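Local coordinates for DUF7790 domain-containing protein (Leptospira interrogans serogroup Icterohaemorrhagiae serovar copenhageni, PDB 6ULO) that is of unknown function but is probably membrane-anchored, with a domain that appears related to the Rossmann-fold superfamily, at residues A[223-237]-A[286-299]. Residues are numbered along the deposited sequence; the frame is centred on the assembly and turned at random. Where two conformers were deposited one is given.
Sequences FSNAEEYFAYPQEFK and FQKWLSSGKPGLRS
Leu297 O is gripped from two directions: Tyr232 N donates to it at 3.0 Å with an N-H...O angle of 163°, and water 4 donates to it while also donating to Tyr232 O. This is the one direct hydrogen bond between 223-237 and 286-299. The Tyr232 side chain then reaches in among residues of 286-299. Its CG stands beside the backbone N (chi1 -61°), swinging the ring toward 286-299. Leu290 CD2 makes a CH-pi contact over one face, the methyl 3.7 Å from the Tyr232 ring centroid. Leu297 CG lies at the ring edge, whereas Phe286 turns its own edge toward the tyrosine face, an offset edge-to-face pair with planes 71° apart. At the far end Tyr232 OH donates to Glu227 OE2 at 2.6 Å, meeting the carboxylate from above its plane. Glu227 OE2 also lies 3.4 Å from Phe286 CZ, and Glu227 OE1 forms a salt bridge with Arg253, which also makes a cation-pi contact with Phe286. Phe223 CE2 touches Phe286 CE2 obliquely, and the ring edge of Phe236 meets Phe286 CZ. Ser299 OG packs on Glu227 CB, and water 3 bridges Ser299 N and Phe230 O. Toward the surface, Ala231 N lies 3.6 Å above the plane of the Arg298 guanidinium, over its centre, and Arg298 NH1 reaches Glu227 O and Glu228 O through waters 1 and 2. Lys237 NZ reaches Leu290 O and Lys294 O through separate waters. The contact thus joins the loop after strand 218-222 and the start of helix 234-241 to the end of helix 283-291 and the loop running to the start of helix 299-306. Paired with Arg253, Glu227 probably stays ionised despite its burial, strengthening its hold on the tyrosine hydroxyl, while waters mediate much of the polar bonding nearer the surface.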
loop_
_atom_site.group_PDB
_atom_site.type_symbol
_atom_site.label_atom_id
_atom_site.label_comp_id
_atom_site.label_asym_id
_atom_site.label_seq_id
_atom_site.Cartn_x
_atom_site.Cartn_y
_atom_site.Cartn_z
ATOM N N PHE A 223 1.853 -2.238 -5.991
ATOM C CA PHE A 223 1.571 -3.651 -6.203
ATOM C C PHE A 223 2.451 -4.586 -5.397
ATOM O O PHE A 223 2.294 -5.791 -5.531
ATOM C CB PHE A 223 1.730 -4.028 -7.671
ATOM C CG PHE A 223 0.770 -3.317 -8.592
ATOM C CD1 PHE A 223 -0.607 -3.330 -8.360
ATOM C CD2 PHE A 223 1.245 -2.635 -9.722
ATOM C CE1 PHE A 223 -1.488 -2.696 -9.260
ATOM C CE2 PHE A 223 0.365 -2.010 -10.613
ATOM C CZ PHE A 223 -0.983 -2.044 -10.378
ATOM N N SER A 224 3.436 -4.081 -4.641
ATOM C CA SER A 224 4.450 -4.966 -4.072
ATOM C C SER A 224 5.006 -5.822 -5.201
ATOM O O SER A 224 5.162 -5.308 -6.306
ATOM C CB SER A 224 3.871 -5.736 -2.873
ATOM O OG SER A 224 4.876 -6.537 -2.259
ATOM N N ASN A 225 5.241 -7.110 -4.963
ATOM C CA ASN A 225 5.628 -8.012 -6.043
ATOM C C ASN A 225 4.465 -8.881 -6.482
ATOM O O ASN A 225 4.678 -9.966 -7.046
ATOM C CB ASN A 225 6.860 -8.864 -5.677
ATOM C CG ASN A 225 6.555 -9.936 -4.664
ATOM O OD1 ASN A 225 5.795 -9.681 -3.701
ATOM N ND2 ASN A 225 7.155 -11.122 -4.825
ATOM N N ALA A 226 3.224 -8.410 -6.265
ATOM C CA ALA A 226 2.062 -9.230 -6.602
ATOM C C ALA A 226 2.035 -9.632 -8.071
ATOM O O ALA A 226 1.560 -10.726 -8.392
ATOM C CB ALA A 226 0.779 -8.482 -6.249
ATOM N N GLU A 227 2.562 -8.778 -8.963
ATOM C CA GLU A 227 2.523 -9.087 -10.386
ATOM C C GLU A 227 3.408 -10.274 -10.728
ATOM O O GLU A 227 3.253 -10.838 -11.805
ATOM C CB GLU A 227 2.938 -7.871 -11.216
ATOM C CG GLU A 227 2.010 -6.647 -11.106
ATOM C CD GLU A 227 2.735 -5.404 -11.533
ATOM O OE1 GLU A 227 3.528 -4.901 -10.712
ATOM O OE2 GLU A 227 2.551 -4.945 -12.680
ATOM N N GLU A 228 4.345 -10.648 -9.859
ATOM C CA GLU A 228 5.145 -11.833 -10.131
ATOM C C GLU A 228 4.319 -13.105 -10.136
ATOM O O GLU A 228 4.820 -14.149 -10.584
ATOM C CB GLU A 228 6.260 -11.949 -9.093
ATOM C CG GLU A 228 7.239 -10.789 -9.146
ATOM C CD GLU A 228 8.599 -11.147 -8.580
ATOM O OE1 GLU A 228 8.715 -11.316 -7.350
ATOM O OE2 GLU A 228 9.566 -11.238 -9.373
ATOM N N TYR A 229 3.067 -13.058 -9.677
ATOM C CA TYR A 229 2.218 -14.239 -9.600
ATOM C C TYR A 229 1.281 -14.414 -10.791
ATOM O O TYR A 229 0.523 -15.397 -10.815
ATOM C CB TYR A 229 1.399 -14.211 -8.306
ATOM C CG TYR A 229 2.243 -14.367 -7.087
ATOM C CD1 TYR A 229 2.364 -15.602 -6.468
ATOM C CD2 TYR A 229 2.947 -13.281 -6.553
ATOM C CE1 TYR A 229 3.150 -15.759 -5.347
ATOM C CE2 TYR A 229 3.747 -13.433 -5.426
ATOM C CZ TYR A 229 3.842 -14.681 -4.833
ATOM O OH TYR A 229 4.621 -14.861 -3.714
ATOM N N PHE A 230 1.303 -13.519 -11.782
ATOM C CA PHE A 230 0.339 -13.662 -12.878
ATOM C C PHE A 230 0.829 -12.969 -14.144
ATOM O O PHE A 230 1.519 -11.954 -14.087
ATOM C CB PHE A 230 -1.059 -13.126 -12.499
ATOM C CG PHE A 230 -1.079 -11.693 -11.973
ATOM C CD1 PHE A 230 -1.094 -10.598 -12.840
ATOM C CD2 PHE A 230 -1.117 -11.450 -10.602
ATOM C CE1 PHE A 230 -1.161 -9.295 -12.340
ATOM C CE2 PHE A 230 -1.181 -10.167 -10.105
ATOM C CZ PHE A 230 -1.195 -9.091 -10.971
ATOM N N ALA A 231 0.420 -13.514 -15.285
ATOM C CA ALA A 231 0.404 -12.745 -16.517
ATOM C C ALA A 231 -0.843 -11.870 -16.494
ATOM O O ALA A 231 -1.889 -12.289 -16.004
ATOM C CB ALA A 231 0.398 -13.682 -17.730
ATOM N N TYR A 232 -0.731 -10.660 -16.998
ATOM C CA TYR A 232 -1.848 -9.718 -16.887
ATOM C C TYR A 232 -3.090 -10.236 -17.592
ATOM O O TYR A 232 -3.045 -10.463 -18.807
ATOM C CB TYR A 232 -1.468 -8.397 -17.529
ATOM C CG TYR A 232 -0.265 -7.730 -16.885
ATOM C CD1 TYR A 232 -0.298 -7.350 -15.546
ATOM C CD2 TYR A 232 0.898 -7.475 -17.605
ATOM C CE1 TYR A 232 0.767 -6.734 -14.935
ATOM C CE2 TYR A 232 1.976 -6.846 -17.006
ATOM C CZ TYR A 232 1.911 -6.482 -15.670
ATOM O OH TYR A 232 3.004 -5.854 -15.117
ATOM N N PRO A 233 -4.209 -10.419 -16.890
ATOM C CA PRO A 233 -5.458 -10.826 -17.548
ATOM C C PRO A 233 -6.315 -9.611 -17.900
ATOM O O PRO A 233 -6.058 -8.478 -17.469
ATOM C CB PRO A 233 -6.142 -11.658 -16.460
ATOM C CG PRO A 233 -5.781 -10.890 -15.203
ATOM C CD PRO A 233 -4.333 -10.426 -15.421
ATOM N N GLN A 234 -7.389 -9.878 -18.649
ATOM C CA GLN A 234 -8.233 -8.807 -19.165
ATOM C C GLN A 234 -8.830 -7.929 -18.066
ATOM O O GLN A 234 -8.885 -6.705 -18.217
ATOM C CB GLN A 234 -9.336 -9.414 -20.011
ATOM C CG GLN A 234 -10.090 -8.404 -20.815
ATOM C CD GLN A 234 -9.195 -7.708 -21.796
ATOM O OE1 GLN A 234 -8.449 -8.356 -22.546
ATOM N NE2 GLN A 234 -9.229 -6.380 -21.787
ATOM N N GLU A 235 -9.316 -8.520 -16.971
ATOM C CA GLU A 235 -9.969 -7.684 -15.966
ATOM C C GLU A 235 -8.993 -6.695 -15.344
ATOM O O GLU A 235 -9.362 -5.557 -15.058
ATOM C CB GLU A 235 -10.654 -8.524 -14.894
ATOM C CG GLU A 235 -11.990 -9.179 -15.320
ATOM C CD GLU A 235 -13.164 -8.200 -15.707
ATOM O OE1 GLU A 235 -13.199 -6.996 -15.322
ATOM O OE2 GLU A 235 -14.102 -8.657 -16.405
ATOM N N PHE A 236 -7.733 -7.097 -15.162
ATOM C CA PHE A 236 -6.724 -6.197 -14.623
ATOM C C PHE A 236 -6.375 -5.119 -15.635
ATOM O O PHE A 236 -6.246 -3.936 -15.285
ATOM C CB PHE A 236 -5.488 -7.013 -14.245
ATOM C CG PHE A 236 -4.339 -6.191 -13.736
ATOM C CD1 PHE A 236 -4.204 -5.923 -12.388
ATOM C CD2 PHE A 236 -3.334 -5.755 -14.587
ATOM C CE1 PHE A 236 -3.111 -5.184 -11.909
ATOM C CE2 PHE A 236 -2.252 -5.024 -14.122
ATOM C CZ PHE A 236 -2.137 -4.721 -12.781
ATOM N N LYS A 237 -6.273 -5.491 -16.917
ATOM C CA LYS A 237 -6.033 -4.473 -17.921
ATOM C C LYS A 237 -7.147 -3.430 -17.902
ATOM O O LYS A 237 -6.884 -2.224 -17.905
ATOM C CB LYS A 237 -5.957 -5.126 -19.298
ATOM C CG LYS A 237 -4.768 -6.054 -19.495
ATOM C CD LYS A 237 -4.867 -6.785 -20.844
ATOM C CE LYS A 237 -3.625 -7.573 -21.107
ATOM N NZ LYS A 237 -3.713 -8.231 -22.429
ATOM N N PHE A 286 2.363 2.534 -17.989
ATOM C CA PHE A 286 1.891 1.182 -17.725
ATOM C C PHE A 286 0.623 0.879 -18.512
ATOM O O PHE A 286 0.465 -0.226 -19.016
ATOM C CB PHE A 286 1.668 1.034 -16.219
ATOM C CG PHE A 286 1.342 -0.361 -15.752
ATOM C CD1 PHE A 286 2.046 -1.469 -16.236
ATOM C CD2 PHE A 286 0.369 -0.560 -14.768
ATOM C CE1 PHE A 286 1.782 -2.745 -15.753
ATOM C CE2 PHE A 286 0.108 -1.841 -14.270
ATOM C CZ PHE A 286 0.823 -2.936 -14.755
ATOM N N GLN A 287 -0.279 1.854 -18.638
ATOM C CA GLN A 287 -1.499 1.661 -19.421
ATOM C C GLN A 287 -1.192 1.361 -20.887
ATOM O O GLN A 287 -1.876 0.541 -21.502
ATOM C CB GLN A 287 -2.403 2.887 -19.291
ATOM C CG GLN A 287 -3.006 3.012 -17.885
ATOM C CD GLN A 287 -3.687 4.363 -17.683
ATOM O OE1 GLN A 287 -3.319 5.328 -18.333
ATOM N NE2 GLN A 287 -4.681 4.426 -16.800
ATOM N N LYS A 288 -0.126 1.962 -21.438
ATOM C CA LYS A 288 0.322 1.593 -22.781
ATOM C C LYS A 288 0.751 0.131 -22.843
ATOM O O LYS A 288 0.379 -0.605 -23.766
ATOM C CB LYS A 288 1.475 2.485 -23.247
ATOM C CG LYS A 288 1.198 3.968 -23.341
ATOM C CD LYS A 288 2.491 4.718 -23.732
ATOM C CE LYS A 288 2.241 6.177 -24.026
ATOM N NZ LYS A 288 1.363 6.387 -25.227
ATOM N N TRP A 289 1.582 -0.308 -21.890
ATOM C CA TRP A 289 2.004 -1.708 -21.901
ATOM C C TRP A 289 0.810 -2.644 -21.810
ATOM O O TRP A 289 0.731 -3.638 -22.535
ATOM C CB TRP A 289 3.001 -1.973 -20.761
ATOM C CG TRP A 289 4.336 -1.376 -21.055
ATOM C CD1 TRP A 289 4.789 -0.126 -20.693
ATOM C CD2 TRP A 289 5.416 -2.011 -21.741
ATOM N NE1 TRP A 289 6.084 0.055 -21.152
ATOM C CE2 TRP A 289 6.484 -1.090 -21.785
ATOM C CE3 TRP A 289 5.581 -3.268 -22.338
ATOM C CZ2 TRP A 289 7.683 -1.383 -22.409
ATOM C CZ3 TRP A 289 6.784 -3.552 -22.949
ATOM C CH2 TRP A 289 7.810 -2.620 -22.972
ATOM N N LEU A 290 -0.144 -2.327 -20.939
ATOM C CA LEU A 290 -1.300 -3.204 -20.749
ATOM C C LEU A 290 -2.207 -3.237 -21.971
ATOM O O LEU A 290 -2.924 -4.223 -22.160
ATOM C CB LEU A 290 -2.073 -2.760 -19.514
ATOM C CG LEU A 290 -1.350 -2.924 -18.170
ATOM C CD1 LEU A 290 -2.265 -2.371 -17.106
ATOM C CD2 LEU A 290 -1.028 -4.388 -17.955
ATOM N N SER A 291 -2.225 -2.176 -22.770
ATOM C CA SER A 291 -3.089 -2.119 -23.943
ATOM C C SER A 291 -2.463 -2.771 -25.164
ATOM O O SER A 291 -3.158 -2.966 -26.154
ATOM C CB SER A 291 -3.420 -0.658 -24.289
ATOM O OG SER A 291 -2.279 0.042 -24.749
ATOM N N SER A 292 -1.164 -3.099 -25.114
ATOM C CA SER A 292 -0.392 -3.523 -26.278
ATOM C C SER A 292 -0.755 -4.910 -26.803
ATOM O O SER A 292 -0.452 -5.203 -27.961
ATOM C CB SER A 292 1.104 -3.500 -25.924
ATOM O OG SER A 292 1.472 -4.565 -25.030
ATOM N N GLY A 293 -1.384 -5.768 -25.997
ATOM C CA GLY A 293 -1.704 -7.103 -26.461
ATOM C C GLY A 293 -0.532 -8.053 -26.559
ATOM O O GLY A 293 -0.645 -9.082 -27.230
ATOM N N LYS A 294 0.586 -7.755 -25.915
ATOM C CA LYS A 294 1.703 -8.692 -25.954
ATOM C C LYS A 294 1.281 -9.970 -25.236
ATOM O O LYS A 294 0.946 -9.914 -24.050
ATOM C CB LYS A 294 2.954 -8.100 -25.294
ATOM C CG LYS A 294 3.622 -7.005 -26.111
ATOM C CD LYS A 294 4.632 -6.224 -25.291
ATOM C CE LYS A 294 5.443 -5.266 -26.147
ATOM N NZ LYS A 294 6.569 -5.936 -26.858
ATOM N N PRO A 295 1.288 -11.125 -25.897
ATOM C CA PRO A 295 0.750 -12.330 -25.249
ATOM C C PRO A 295 1.579 -12.727 -24.036
ATOM O O PRO A 295 2.812 -12.766 -24.088
ATOM C CB PRO A 295 0.806 -13.392 -26.355
ATOM C CG PRO A 295 1.747 -12.841 -27.352
ATOM C CD PRO A 295 1.639 -11.359 -27.306
ATOM N N GLY A 296 0.894 -13.010 -22.935
ATOM C CA GLY A 296 1.635 -13.485 -21.793
ATOM C C GLY A 296 2.460 -12.434 -21.090
ATOM O O GLY A 296 3.281 -12.789 -20.240
ATOM N N LEU A 297 2.226 -11.148 -21.375
ATOM C CA LEU A 297 2.980 -10.070 -20.738
ATOM C C LEU A 297 2.879 -10.136 -19.223
ATOM O O LEU A 297 1.807 -10.365 -18.650
ATOM C CB LEU A 297 2.443 -8.710 -21.204
ATOM C CG LEU A 297 3.231 -7.485 -20.744
ATOM C CD1 LEU A 297 4.607 -7.483 -21.441
ATOM C CD2 LEU A 297 2.426 -6.212 -21.035
ATOM N N ARG A 298 4.023 -9.910 -18.587
ATOM C CA ARG A 298 4.192 -9.909 -17.141
ATOM C C ARG A 298 5.094 -8.739 -16.778
ATOM O O ARG A 298 5.800 -8.204 -17.637
ATOM C CB ARG A 298 4.911 -11.194 -16.680
ATOM C CG ARG A 298 4.046 -12.436 -16.694
ATOM C CD ARG A 298 4.882 -13.716 -16.591
ATOM N NE ARG A 298 4.054 -14.916 -16.618
ATOM C CZ ARG A 298 3.494 -15.489 -15.557
ATOM N NH1 ARG A 298 3.672 -14.989 -14.339
ATOM N NH2 ARG A 298 2.763 -16.585 -15.710
ATOM N N SER A 299 5.095 -8.355 -15.491
ATOM C CA SER A 299 5.928 -7.221 -15.071
ATOM C C SER A 299 7.404 -7.420 -15.446
ATOM O O SER A 299 8.085 -6.450 -15.786
ATOM C CB SER A 299 5.777 -6.935 -13.570
ATOM O OG SER A 299 6.196 -8.028 -12.790
HETATM O O HOH W 1 4.774 -12.541 -13.473
HETATM O O HOH W 2 3.763 -16.478 -11.797
HETATM O O HOH W 3 2.712 -9.398 -14.234
HETATM O O HOH W 4 -0.636 -10.739 -20.244
HETATM O O HOH W 5 -0.919 -8.957 -22.364
HETATM O O HOH W 6 -3.666 -6.030 -24.139
#